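Local coordinates for tyrosine-protein phosphatase YwqE (Bacillus subtilis, PDB 3QY7), which removes phosphate from phosphotyrosine-containing proteins as a manganese-dependent tyrosine phosphatase of the PHP-like, TIM-barrel kind, at residues E24-A29 against K64-E69; T36-P41 against E229-N234; D124-L127 against I131-I134; F178-V183 against K214-E219; E207-L212 against M223-A228. All coordinates share one frame; numbering follows the deposited sequence.

Interaction 1 (E24-A29 against K64-E69)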
# COMPACT_ATOMS: atom_id res chain seq x y z
N GLU A 24 15.51 -9.52 -8.46
CA GLU A 24 14.52 -10.18 -9.33
C GLU A 24 13.17 -9.48 -9.28
O GLU A 24 12.49 -9.33 -10.31
CB GLU A 24 14.37 -11.66 -8.97
CG GLU A 24 15.64 -12.47 -9.19
CD GLU A 24 16.14 -12.37 -10.61
OE1 GLU A 24 15.46 -12.88 -11.52
OE2 GLU A 24 17.21 -11.75 -10.82
N MET A 25 12.78 -9.05 -8.09
CA MET A 25 11.54 -8.30 -7.94
C MET A 25 11.63 -6.98 -8.68
O MET A 25 10.67 -6.58 -9.34
CB MET A 25 11.19 -8.08 -6.46
CG MET A 25 10.84 -9.37 -5.74
SD MET A 25 10.67 -9.16 -3.95
CE MET A 25 9.18 -8.17 -3.82
N ALA A 26 12.78 -6.31 -8.57
CA ALA A 26 12.96 -5.05 -9.28
C ALA A 26 12.82 -5.20 -10.80
O ALA A 26 12.17 -4.38 -11.45
CB ALA A 26 14.28 -4.44 -8.92
N ARG A 27 13.42 -6.26 -11.35
CA ARG A 27 13.33 -6.51 -12.79
C ARG A 27 11.87 -6.71 -13.20
O ARG A 27 11.42 -6.18 -14.22
CB ARG A 27 14.19 -7.71 -13.23
CG ARG A 27 15.68 -7.49 -13.10
CD ARG A 27 16.49 -8.53 -13.87
NE ARG A 27 17.92 -8.29 -13.69
CZ ARG A 27 18.74 -9.07 -12.99
NH1 ARG A 27 18.29 -10.17 -12.40
NH2 ARG A 27 20.03 -8.75 -12.88
N ALA A 28 11.12 -7.44 -12.37
CA ALA A 28 9.70 -7.68 -12.65
C ALA A 28 8.91 -6.38 -12.60
O ALA A 28 8.05 -6.13 -13.44
CB ALA A 28 9.13 -8.66 -11.68
N ALA A 29 9.21 -5.55 -11.59
CA ALA A 29 8.58 -4.24 -11.46
C ALA A 29 8.79 -3.40 -12.71
O ALA A 29 7.84 -2.82 -13.23
CB ALA A 29 9.12 -3.50 -10.21
N LYS A 64 21.81 1.35 -4.67
CA LYS A 64 23.18 1.17 -5.17
C LYS A 64 23.33 -0.13 -5.97
O LYS A 64 23.97 -0.14 -7.01
CB LYS A 64 24.18 1.23 -4.02
CG LYS A 64 24.38 2.62 -3.45
CD LYS A 64 25.57 2.66 -2.50
CE LYS A 64 25.51 3.88 -1.58
NZ LYS A 64 24.69 3.56 -0.36
N ARG A 65 22.68 -1.18 -5.51
CA ARG A 65 22.74 -2.42 -6.19
C ARG A 65 21.99 -2.40 -7.52
O ARG A 65 22.39 -3.01 -8.45
CB ARG A 65 22.22 -3.50 -5.28
CG ARG A 65 22.08 -4.75 -5.91
CD ARG A 65 22.94 -5.73 -5.38
NE ARG A 65 23.82 -6.34 -6.40
CZ ARG A 65 23.91 -7.63 -6.62
NH1 ARG A 65 23.25 -8.49 -5.89
NH2 ARG A 65 24.69 -8.07 -7.54
N LEU A 66 20.86 -1.72 -7.52
CA LEU A 66 20.10 -1.59 -8.75
C LEU A 66 20.93 -0.85 -9.80
O LEU A 66 20.89 -1.20 -10.97
CB LEU A 66 18.76 -0.88 -8.51
CG LEU A 66 17.80 -1.68 -7.62
CD1 LEU A 66 16.63 -0.79 -7.19
CD2 LEU A 66 17.33 -2.98 -8.31
N ILE A 67 21.69 0.17 -9.38
CA ILE A 67 22.55 0.91 -10.30
C ILE A 67 23.64 -0.03 -10.81
O ILE A 67 23.87 -0.12 -12.01
CB ILE A 67 23.14 2.17 -9.62
CG1 ILE A 67 22.04 3.22 -9.42
CG2 ILE A 67 24.24 2.77 -10.47
CD1 ILE A 67 22.41 4.32 -8.42
N LYS A 68 24.24 -0.79 -9.91
CA LYS A 68 25.26 -1.78 -10.28
C LYS A 68 24.74 -2.74 -11.35
O LYS A 68 25.46 -3.06 -12.32
CB LYS A 68 25.72 -2.54 -9.04
CG LYS A 68 26.58 -3.77 -9.30
CD LYS A 68 26.78 -4.55 -7.99
CE LYS A 68 27.87 -5.61 -8.12
NZ LYS A 68 27.80 -6.61 -7.01
N GLU A 69 23.49 -3.16 -11.20
CA GLU A 69 22.87 -4.12 -12.10
C GLU A 69 22.19 -3.49 -13.32
O GLU A 69 21.56 -4.19 -14.11
CB GLU A 69 21.84 -4.97 -11.34
CG GLU A 69 22.40 -5.80 -10.16
CD GLU A 69 23.47 -6.82 -10.54
OE1 GLU A 69 23.51 -7.25 -11.71
OE2 GLU A 69 24.28 -7.18 -9.65
O HOH W 1 20.28 -6.47 -14.90
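Leu66 reaches Ala26, and Arg27 reaches Glu69, through similar first torsions. In Leu66, chi1 -66° sets CG beside the backbone N, and the CD2 branch ends against Ala26. Arg27 has chi1 -67°, then an extended chain from CG to NE that carries the guanidinium to Glu69. Within these segments the closest CA pair is Ala26 and Leu66, 8.0 Å apart. There the Ala26 CB points at the partner and touches Leu66 CD2 at 3.4 Å. That is tighter than a usual carbon contact. The small alanine side chain probably lets the leucine methyl come close to the helix. Both residues are buried.

The polar part lies beside this apolar point. Arg27 NH2 and Glu69 OE1 are 4.0 Å apart, a long salt bridge. Glu69 OE1 lies at the guanidinium edge, near its plane. The carboxylate plane itself stands almost perpendicular to the guanidinium, at 87°, so the two groups do not pair side by side. Water 1 gives a second link. It accepts from Arg27 NH2 at 3.1 Å and donates to Glu69 O at 2.7 Å. Glu24 also holds the guanidinium, through OE2 and Arg27 NH1, from within the same helix. Its charge probably helps to fix the arginine's direction.

Glu69 follows the last turn of helix 52-68, and its side chain also touches Ile23. Arg27 further packs on Ile71, in the loop before strand 74-76. The contact thus joins two helices that precede neighbouring parallel strands, 36-38 and 74-76.

Interaction 2 (T36-P41 against E229-N234)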
# COMPACT_ATOMS: atom_id res chain seq x y z
N THR A 36 9.32 3.55 -9.83
CA THR A 36 9.57 4.02 -8.48
C THR A 36 8.77 3.14 -7.53
O THR A 36 7.58 2.93 -7.75
CB THR A 36 9.12 5.48 -8.31
OG1 THR A 36 9.69 6.29 -9.36
CG2 THR A 36 9.54 6.02 -6.94
N ILE A 37 9.43 2.63 -6.49
CA ILE A 37 8.77 1.82 -5.47
C ILE A 37 8.98 2.48 -4.12
O ILE A 37 10.10 2.82 -3.77
CB ILE A 37 9.33 0.37 -5.42
CG1 ILE A 37 8.90 -0.38 -6.68
CG2 ILE A 37 8.84 -0.33 -4.12
CD1 ILE A 37 9.44 -1.79 -6.82
N ILE A 38 7.89 2.65 -3.37
CA ILE A 38 8.07 2.99 -1.97
C ILE A 38 8.15 1.67 -1.21
O ILE A 38 7.15 0.93 -1.13
CB ILE A 38 6.93 3.86 -1.41
CG1 ILE A 38 6.75 5.11 -2.28
CG2 ILE A 38 7.23 4.23 0.04
CD1 ILE A 38 5.53 6.00 -1.84
N ALA A 39 9.33 1.34 -0.70
CA ALA A 39 9.47 0.10 0.08
C ALA A 39 8.71 0.28 1.37
O ALA A 39 8.82 1.32 2.03
CB ALA A 39 10.90 -0.21 0.36
N THR A 40 7.90 -0.73 1.72
CA THR A 40 7.07 -0.65 2.93
C THR A 40 7.24 -1.91 3.78
O THR A 40 6.27 -2.67 3.96
CB THR A 40 5.59 -0.47 2.60
OG1 THR A 40 5.16 -1.53 1.74
CG2 THR A 40 5.37 0.85 1.89
N PRO A 41 8.47 -2.15 4.28
CA PRO A 41 8.67 -3.30 5.17
C PRO A 41 7.77 -3.17 6.40
O PRO A 41 7.47 -2.04 6.82
CB PRO A 41 10.13 -3.19 5.59
CG PRO A 41 10.48 -1.74 5.42
CD PRO A 41 9.68 -1.29 4.22
N GLU A 229 1.34 9.37 -7.86
CA GLU A 229 2.21 10.50 -8.21
C GLU A 229 1.93 11.68 -7.27
O GLU A 229 2.87 12.36 -6.81
CB GLU A 229 2.01 10.94 -9.67
CG GLU A 229 2.38 9.92 -10.74
CD GLU A 229 3.87 9.90 -11.12
OE1 GLU A 229 4.22 9.05 -11.96
OE2 GLU A 229 4.68 10.69 -10.59
N LEU A 230 0.65 11.93 -6.98
CA LEU A 230 0.31 12.98 -6.04
C LEU A 230 0.86 12.69 -4.65
O LEU A 230 1.42 13.57 -4.00
CB LEU A 230 -1.22 13.22 -5.96
CG LEU A 230 -1.87 13.74 -7.24
CD1 LEU A 230 -3.36 13.56 -7.14
CD2 LEU A 230 -1.49 15.21 -7.51
N LEU A 231 0.72 11.44 -4.21
CA LEU A 231 1.28 11.01 -2.94
C LEU A 231 2.79 11.24 -2.91
O LEU A 231 3.31 11.79 -1.97
CB LEU A 231 0.94 9.54 -2.67
CG LEU A 231 1.56 8.90 -1.44
CD1 LEU A 231 0.69 7.76 -0.90
CD2 LEU A 231 2.99 8.41 -1.68
N LEU A 232 3.49 10.81 -3.94
CA LEU A 232 4.93 10.94 -3.96
C LEU A 232 5.38 12.36 -3.73
O LEU A 232 6.36 12.56 -3.02
CB LEU A 232 5.52 10.39 -5.25
CG LEU A 232 7.03 10.15 -5.18
CD1 LEU A 232 7.26 8.98 -4.29
CD2 LEU A 232 7.55 9.81 -6.49
N ARG A 233 4.66 13.31 -4.34
CA ARG A 233 4.92 14.76 -4.29
C ARG A 233 4.35 15.43 -3.04
O ARG A 233 4.48 16.65 -2.88
CB ARG A 233 4.30 15.46 -5.51
CG ARG A 233 4.93 15.15 -6.87
CD ARG A 233 4.13 15.78 -8.01
NE ARG A 233 4.80 15.62 -9.30
CZ ARG A 233 5.69 16.49 -9.80
NH1 ARG A 233 6.02 17.59 -9.13
NH2 ARG A 233 6.24 16.26 -10.98
N ASN A 234 3.73 14.64 -2.17
CA ASN A 234 3.08 15.12 -0.95
C ASN A 234 1.91 16.08 -1.23
O ASN A 234 1.61 16.98 -0.44
CB ASN A 234 4.09 15.74 0.02
CG ASN A 234 3.57 15.79 1.45
OD1 ASN A 234 2.79 14.94 1.87
ND2 ASN A 234 3.97 16.81 2.18
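Ile38 meets Leu231 and Leu232 in a purely apolar contact. Its CD1 is the touching atom for both leucines. It lies 3.5 Å from Leu231 CD2 and 4.2 Å from Leu232 CD1. CD1 is anti to CA (chi2 175°), which extends the isoleucine chain to the helix. Leu231 turns its CG opposite its own backbone N (chi1 174°). This directs the branched end to Ile38, where CD2 meets CD1 at a slant. A looser methyl contact lies next to it, where Thr36 CG2 stands 4.3 Å from Leu232 CD2. Thr36 and Ile38 both direct their CB atoms at the helix, while the intervening Ile37 turns away from it.

The polar bonds lie within 229-234 or go to other parts of the chain. The helix ends in a Schellman motif at Asn234, which has positive phi. Asn234 N to Leu231 O, at 2.9 Å, is one of the motif's bonds back into the last turn. Asn234 OD1 accepts from Lys103 N, which ties the helix end to the residue just before strand 104-108. Thr40 OG1 is bonded to Cys6 N.

Strand 36-38 lies between strands 2-3 and 74-76 in a parallel sheet. Leu232 also touches Ile2 and Leu76 of those strands, and Leu231 touches Tyr104. The end of helix 219-232 is therefore packed against side chains from several barrel strands.

Interaction 3 (D124-L127 against I131-I134)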
# COMPACT_ATOMS: atom_id res chain seq x y z
N ASP A 124 -7.32 11.83 14.81
CA ASP A 124 -6.16 12.44 15.42
C ASP A 124 -5.08 12.71 14.38
O ASP A 124 -4.51 13.81 14.34
CB ASP A 124 -5.63 11.56 16.55
CG ASP A 124 -6.58 11.48 17.74
OD1 ASP A 124 -7.50 12.33 17.86
OD2 ASP A 124 -6.39 10.58 18.58
N LEU A 125 -4.81 11.73 13.51
CA LEU A 125 -3.77 11.90 12.49
C LEU A 125 -4.09 13.01 11.49
O LEU A 125 -3.22 13.79 11.12
CB LEU A 125 -3.45 10.57 11.79
CG LEU A 125 -2.84 9.44 12.64
CD1 LEU A 125 -2.84 8.14 11.84
CD2 LEU A 125 -1.41 9.76 13.13
N GLN A 126 -5.36 13.10 11.07
CA GLN A 126 -5.78 14.16 10.16
C GLN A 126 -5.62 15.54 10.77
O GLN A 126 -5.27 16.49 10.07
CB GLN A 126 -7.23 13.96 9.71
CG GLN A 126 -7.41 12.88 8.66
CD GLN A 126 -8.86 12.72 8.26
OE1 GLN A 126 -9.38 13.47 7.43
NE2 GLN A 126 -9.53 11.73 8.84
N LEU A 127 -5.90 15.64 12.07
CA LEU A 127 -5.72 16.91 12.79
C LEU A 127 -4.25 17.33 12.84
O LEU A 127 -3.95 18.52 12.95
CB LEU A 127 -6.28 16.81 14.20
CG LEU A 127 -7.79 16.95 14.44
CD1 LEU A 127 -8.02 17.30 15.90
CD2 LEU A 127 -8.44 18.01 13.56
N ILE A 131 -2.63 11.73 6.40
CA ILE A 131 -3.72 11.02 5.77
C ILE A 131 -3.42 9.54 5.96
O ILE A 131 -2.43 9.03 5.41
CB ILE A 131 -3.89 11.38 4.27
CG1 ILE A 131 -4.29 12.86 4.12
CG2 ILE A 131 -4.96 10.50 3.64
CD1 ILE A 131 -4.45 13.33 2.66
N PRO A 132 -4.23 8.83 6.77
CA PRO A 132 -4.01 7.40 6.93
C PRO A 132 -4.48 6.67 5.68
O PRO A 132 -5.56 6.97 5.16
CB PRO A 132 -4.88 7.01 8.14
CG PRO A 132 -5.93 8.08 8.21
CD PRO A 132 -5.31 9.34 7.64
N VAL A 133 -3.65 5.75 5.20
CA VAL A 133 -3.98 4.89 4.07
C VAL A 133 -4.13 3.48 4.58
O VAL A 133 -3.14 2.87 5.05
CB VAL A 133 -2.90 4.93 2.99
CG1 VAL A 133 -3.33 4.06 1.77
CG2 VAL A 133 -2.68 6.39 2.52
N ILE A 134 -5.35 2.95 4.49
CA ILE A 134 -5.64 1.59 4.93
C ILE A 134 -5.07 0.61 3.92
O ILE A 134 -5.44 0.67 2.73
CB ILE A 134 -7.17 1.38 5.05
CG1 ILE A 134 -7.72 2.34 6.12
CG2 ILE A 134 -7.50 -0.08 5.44
CD1 ILE A 134 -9.23 2.53 6.06
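Gln126 and Ile131 mark the closest backbone approach, with CA atoms 5.8 Å apart, where the end of helix 118-127 passes the start of strand 131-135 after a three-residue link. Pro132 is the strand residue that faces the helix. Its ring is touched by two neighbouring helix residues at different places. Leu125 points its CB at the strand, and its CD1 comes to 4.4 Å from Pro132 CB. Gln126 makes the other contact with the aliphatic part of its chain. Its CG lies 4.2 Å from Pro132 CD, on the nitrogen side of the ring. Neither approach is tight.

The amide of Gln126 is held by other partners. Its chain is straight at chi2 (180°) and the amide is turned by chi3 (82°). NE2 donates to Lys156 O and, weakly, to Phe122 O one turn back in the helix. So the same side chain packs on the proline with its methylene and with its amide reaches Lys156, in the loop between helix 148-155 and strand 159-163. Leu125 also touches Glu88 and Leu91 of helix 87-92, and Pro132 also packs on Phe122.

The unit is the beta-alpha-beta crossover from strand 104-108 through helix 118-127 to strand 131-135, the repeating element of a TIM barrel. Proline has no N-H to offer to the sheet, but its carbonyl remains available, and Pro132 is bonded through it to Ala159. Its ring is left as an apolar surface for the helix. The seam between helix and strand therefore rests on carbon contacts, while the polar end of Gln126 is satisfied by Lys156 O, outside the seam.

Interaction 4 (F178-V183 against K214-E219)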
# COMPACT_ATOMS: atom_id res chain seq x y z
N PHE A 178 -15.05 -8.89 -4.75
CA PHE A 178 -15.19 -7.93 -3.65
C PHE A 178 -14.45 -6.62 -3.94
O PHE A 178 -14.95 -5.53 -3.67
CB PHE A 178 -14.73 -8.54 -2.33
CG PHE A 178 -14.95 -7.64 -1.15
CD1 PHE A 178 -16.21 -7.09 -0.89
CD2 PHE A 178 -13.91 -7.34 -0.29
CE1 PHE A 178 -16.42 -6.25 0.20
CE2 PHE A 178 -14.12 -6.51 0.82
CZ PHE A 178 -15.36 -5.96 1.05
N SER A 179 -13.27 -6.74 -4.54
CA SER A 179 -12.42 -5.59 -4.80
C SER A 179 -13.08 -4.62 -5.77
O SER A 179 -13.00 -3.40 -5.61
CB SER A 179 -11.08 -6.06 -5.37
OG SER A 179 -10.40 -6.93 -4.49
N LEU A 180 -13.72 -5.17 -6.80
CA LEU A 180 -14.45 -4.37 -7.76
C LEU A 180 -15.61 -3.60 -7.12
O LEU A 180 -15.88 -2.47 -7.51
CB LEU A 180 -14.95 -5.25 -8.91
CG LEU A 180 -13.86 -5.70 -9.90
CD1 LEU A 180 -14.46 -6.73 -10.84
CD2 LEU A 180 -13.34 -4.50 -10.70
N ARG A 181 -16.26 -4.22 -6.14
CA ARG A 181 -17.30 -3.56 -5.35
C ARG A 181 -16.75 -2.33 -4.63
O ARG A 181 -17.35 -1.25 -4.72
CB ARG A 181 -17.95 -4.54 -4.36
CG ARG A 181 -18.88 -5.54 -5.05
CD ARG A 181 -19.25 -6.70 -4.14
NE ARG A 181 -20.05 -6.29 -2.99
CZ ARG A 181 -20.12 -6.97 -1.85
NH1 ARG A 181 -19.43 -8.09 -1.70
NH2 ARG A 181 -20.87 -6.53 -0.85
N LEU A 182 -15.61 -2.48 -3.97
CA LEU A 182 -14.97 -1.36 -3.25
C LEU A 182 -14.54 -0.23 -4.19
O LEU A 182 -14.75 0.95 -3.89
CB LEU A 182 -13.78 -1.87 -2.41
CG LEU A 182 -14.05 -2.93 -1.33
CD1 LEU A 182 -12.81 -3.28 -0.50
CD2 LEU A 182 -15.24 -2.52 -0.44
N VAL A 183 -13.96 -0.60 -5.33
CA VAL A 183 -13.55 0.40 -6.31
C VAL A 183 -14.76 1.20 -6.84
O VAL A 183 -14.72 2.42 -6.91
CB VAL A 183 -12.75 -0.20 -7.51
CG1 VAL A 183 -12.48 0.89 -8.54
CG2 VAL A 183 -11.40 -0.81 -7.02
N LYS A 214 -11.40 -2.31 -18.24
CA LYS A 214 -12.56 -3.03 -18.78
C LYS A 214 -13.83 -2.76 -17.98
O LYS A 214 -14.92 -2.64 -18.56
CB LYS A 214 -12.30 -4.54 -18.84
CG LYS A 214 -11.37 -4.97 -19.97
CD LYS A 214 -11.33 -6.50 -20.12
CE LYS A 214 -10.69 -7.17 -18.91
NZ LYS A 214 -10.75 -8.67 -18.98
N GLU A 215 -13.70 -2.68 -16.65
CA GLU A 215 -14.86 -2.53 -15.75
C GLU A 215 -15.41 -1.11 -15.62
O GLU A 215 -16.63 -0.92 -15.46
CB GLU A 215 -14.54 -3.07 -14.35
CG GLU A 215 -14.41 -4.58 -14.28
CD GLU A 215 -15.58 -5.32 -14.92
OE1 GLU A 215 -16.74 -5.02 -14.56
OE2 GLU A 215 -15.34 -6.19 -15.80
N PHE A 216 -14.52 -0.12 -15.69
CA PHE A 216 -14.88 1.26 -15.35
C PHE A 216 -14.54 2.29 -16.41
O PHE A 216 -14.91 3.46 -16.28
CB PHE A 216 -14.22 1.67 -14.03
CG PHE A 216 -14.54 0.78 -12.88
CD1 PHE A 216 -15.81 0.78 -12.31
CD2 PHE A 216 -13.57 -0.06 -12.35
CE1 PHE A 216 -16.10 -0.05 -11.22
CE2 PHE A 216 -13.84 -0.90 -11.29
CZ PHE A 216 -15.12 -0.89 -10.71
N GLY A 217 -13.84 1.87 -17.46
CA GLY A 217 -13.34 2.81 -18.46
C GLY A 217 -11.98 3.37 -18.08
O GLY A 217 -11.49 3.13 -16.98
N SER A 218 -11.41 4.15 -18.98
CA SER A 218 -10.01 4.56 -18.89
C SER A 218 -9.73 5.58 -17.78
O SER A 218 -8.62 5.61 -17.21
CB SER A 218 -9.55 5.12 -20.24
OG SER A 218 -10.26 6.31 -20.55
N GLU A 219 -10.71 6.42 -17.47
CA GLU A 219 -10.46 7.54 -16.56
C GLU A 219 -10.21 7.14 -15.12
O GLU A 219 -9.42 7.77 -14.43
CB GLU A 219 -11.54 8.61 -16.67
CG GLU A 219 -11.55 9.28 -18.04
CD GLU A 219 -10.24 9.99 -18.33
OE1 GLU A 219 -9.43 9.44 -19.12
OE2 GLU A 219 -10.03 11.08 -17.76
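Phe216 packs its ring against Leu180 and Val183, and this is the tight part of the contact. Its CE2 lies 3.6 Å from Val183 CG1 and 3.7 Å from Leu180 CD2. The valine methyl comes in obliquely to the ring. Val183 has chi1 at 175°, which places CG1 opposite the backbone N, beside CE2 and CZ of the ring. The ring also meets backbone: Leu180 O sits at its edge, in plane, 3.6 Å from CZ. The partly positive ring hydrogens probably suit this carbonyl oxygen. Glu215 CB lies over one face of the same ring, 3.7 Å above its plane and offset toward the rim.

The solvent side is Glu215, which is exposed and touches Leu180 through its aliphatic part alone. It adds one contact at a similar distance: its CG meets Leu180 CD2 at 3.7 Å, with the two side chains crossing at about a right angle. A bend at chi2 (-50°) follows, beyond which the carboxylate takes no part in the contact. Leu180 CD2 thus touches both Glu215 and Phe216.

Gly217, with positive phi, ends helix 205-216, and helix 219-232 begins two residues later. At these backbone angles a CB would press on the preceding carbonyl O. Leu180 further packs on Val211 and on Leu167, and Val183 on Leu212, so the apolar seam runs back along helix 205-216. This is the packing of two neighbouring helices on the outside of a TIM barrel, here helix 173-184, which precedes strand 190-192, and helix 205-216, which follows it.

Interaction 5 (E207-L212 against M223-A228)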
# COMPACT_ATOMS: atom_id res chain seq x y z
N GLU A 207 -2.12 -6.34 -15.31
CA GLU A 207 -3.30 -7.18 -15.27
C GLU A 207 -4.44 -6.48 -14.51
O GLU A 207 -5.57 -6.42 -15.01
CB GLU A 207 -2.93 -8.54 -14.67
CG GLU A 207 -1.95 -9.34 -15.54
CD GLU A 207 -0.45 -9.13 -15.25
OE1 GLU A 207 0.02 -8.03 -14.84
OE2 GLU A 207 0.29 -10.13 -15.49
N ALA A 208 -4.11 -5.92 -13.35
CA ALA A 208 -5.06 -5.16 -12.54
C ALA A 208 -5.58 -3.91 -13.25
O ALA A 208 -6.78 -3.62 -13.18
CB ALA A 208 -4.45 -4.79 -11.18
N LEU A 209 -4.70 -3.19 -13.94
CA LEU A 209 -5.11 -1.98 -14.66
C LEU A 209 -6.06 -2.35 -15.80
O LEU A 209 -7.04 -1.67 -16.03
CB LEU A 209 -3.91 -1.21 -15.21
CG LEU A 209 -3.08 -0.60 -14.08
CD1 LEU A 209 -1.73 -0.15 -14.62
CD2 LEU A 209 -3.79 0.57 -13.45
N TYR A 210 -5.77 -3.46 -16.47
CA TYR A 210 -6.65 -3.89 -17.56
C TYR A 210 -8.05 -4.25 -17.03
O TYR A 210 -9.06 -3.90 -17.63
CB TYR A 210 -6.04 -5.06 -18.33
CG TYR A 210 -6.84 -5.49 -19.55
CD1 TYR A 210 -7.30 -4.55 -20.47
CD2 TYR A 210 -7.12 -6.83 -19.77
CE1 TYR A 210 -8.03 -4.95 -21.60
CE2 TYR A 210 -7.85 -7.25 -20.89
CZ TYR A 210 -8.31 -6.30 -21.80
OH TYR A 210 -9.03 -6.71 -22.90
N VAL A 211 -8.10 -4.94 -15.89
CA VAL A 211 -9.37 -5.25 -15.25
C VAL A 211 -10.13 -3.96 -14.94
O VAL A 211 -11.32 -3.84 -15.25
CB VAL A 211 -9.15 -6.10 -13.97
CG1 VAL A 211 -10.39 -6.07 -13.07
CG2 VAL A 211 -8.77 -7.53 -14.35
N LEU A 212 -9.44 -2.97 -14.38
CA LEU A 212 -10.05 -1.67 -14.10
C LEU A 212 -10.55 -0.94 -15.34
O LEU A 212 -11.63 -0.34 -15.32
CB LEU A 212 -9.07 -0.76 -13.33
CG LEU A 212 -8.79 -1.20 -11.90
CD1 LEU A 212 -7.67 -0.35 -11.32
CD2 LEU A 212 -10.06 -1.11 -11.04
N MET A 223 -6.87 7.92 -12.72
CA MET A 223 -7.04 8.63 -11.45
C MET A 223 -6.32 7.86 -10.32
O MET A 223 -5.57 8.45 -9.52
CB MET A 223 -8.54 8.79 -11.15
CG MET A 223 -8.91 9.58 -9.90
SD MET A 223 -10.71 9.87 -9.71
CE MET A 223 -11.08 10.70 -11.26
N LEU A 224 -6.51 6.57 -10.24
CA LEU A 224 -5.81 5.82 -9.21
C LEU A 224 -4.29 5.86 -9.37
O LEU A 224 -3.60 5.90 -8.44
CB LEU A 224 -6.27 4.37 -9.13
CG LEU A 224 -7.76 4.17 -8.87
CD1 LEU A 224 -8.24 2.74 -8.90
CD2 LEU A 224 -8.08 4.71 -7.57
N THR A 225 -3.82 5.72 -10.59
CA THR A 225 -2.41 5.77 -10.86
C THR A 225 -1.82 7.14 -10.54
O THR A 225 -0.78 7.23 -10.01
CB THR A 225 -2.13 5.40 -12.34
OG1 THR A 225 -2.65 4.12 -12.63
CG2 THR A 225 -0.68 5.48 -12.68
N GLU A 226 -2.47 8.22 -10.98
CA GLU A 226 -1.96 9.56 -10.69
C GLU A 226 -1.99 9.85 -9.19
O GLU A 226 -1.23 10.67 -8.71
CB GLU A 226 -2.68 10.65 -11.50
CG GLU A 226 -4.09 10.99 -11.02
CD GLU A 226 -4.70 12.17 -11.78
OE1 GLU A 226 -5.94 12.16 -12.01
OE2 GLU A 226 -3.95 13.11 -12.13
N ASN A 227 -2.87 9.18 -8.44
CA ASN A 227 -2.88 9.38 -7.00
C ASN A 227 -1.56 8.99 -6.36
O ASN A 227 -1.14 9.62 -5.42
CB ASN A 227 -4.03 8.65 -6.31
CG ASN A 227 -5.30 9.47 -6.24
OD1 ASN A 227 -5.28 10.68 -6.49
ND2 ASN A 227 -6.41 8.82 -5.90
N ALA A 228 -0.90 7.96 -6.90
CA ALA A 228 0.45 7.60 -6.41
C ALA A 228 1.47 8.71 -6.70
O ALA A 228 2.35 8.96 -5.88
CB ALA A 228 0.90 6.25 -6.98
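This is a light helix-to-helix contact between consecutive helices 205-216 and 219-232, beside barrel strand 190-192. Leu209 and Leu212 of the first helix meet Thr225 and Leu224 of the second. The closest CA atoms here, Leu209 and Thr225, are 9.0 Å apart. Each helix supplies two side chains, which meet as two separate pairs.

The inner pair is apolar. Leu212 CD1 touches Leu224 CD1 at 4.0 Å, methyl to methyl, with the side chains at about a right angle. Both leucines also pack on Val191 of strand 190-192, so this pair sits between the helices and the strand. The outer pair is Leu209 CD2 and Thr225 OG1, 3.8 Å apart. Leu209 reaches Thr225 with its CD2 branch rather than through the direction of its CB. Thr225 has chi1 at -57°, which lays OG1 beside its own backbone N. From there the hydroxyl bonds to Pro221 O, one turn earlier in the helix. The leucine methyl therefore meets an oxygen that already has a polar partner.

Leu209 and Leu212 also touch Pro221 near the start of helix 219-232. The arrangement is a pair of consecutive helices joined by a two-residue link, packed against the last strand of a TIM barrel.

Overall arrangement
Interactions 4 and 5 form one cluster. Their centres are 9 Å apart, both use helix 205-216, and they touch where Val183 CG1 meets Leu212 CD2 at 4.0 Å. Interaction 5 continues into interaction 2 along helix 219-232, with centres 15 Å apart. Interaction 2 touches interaction 1 through Ala29 CB and Ile37 CD1 at 3.8 Å, so strand 36-38 has helices 19-31 and 219-232 on its two faces. Interaction 3 touches none of the others and lies across the chain from interaction 1, 32 Å between centres. Interaction 2 does not reach the metal site: the Ile38 side chain is about 11 Å from a bound iron ion.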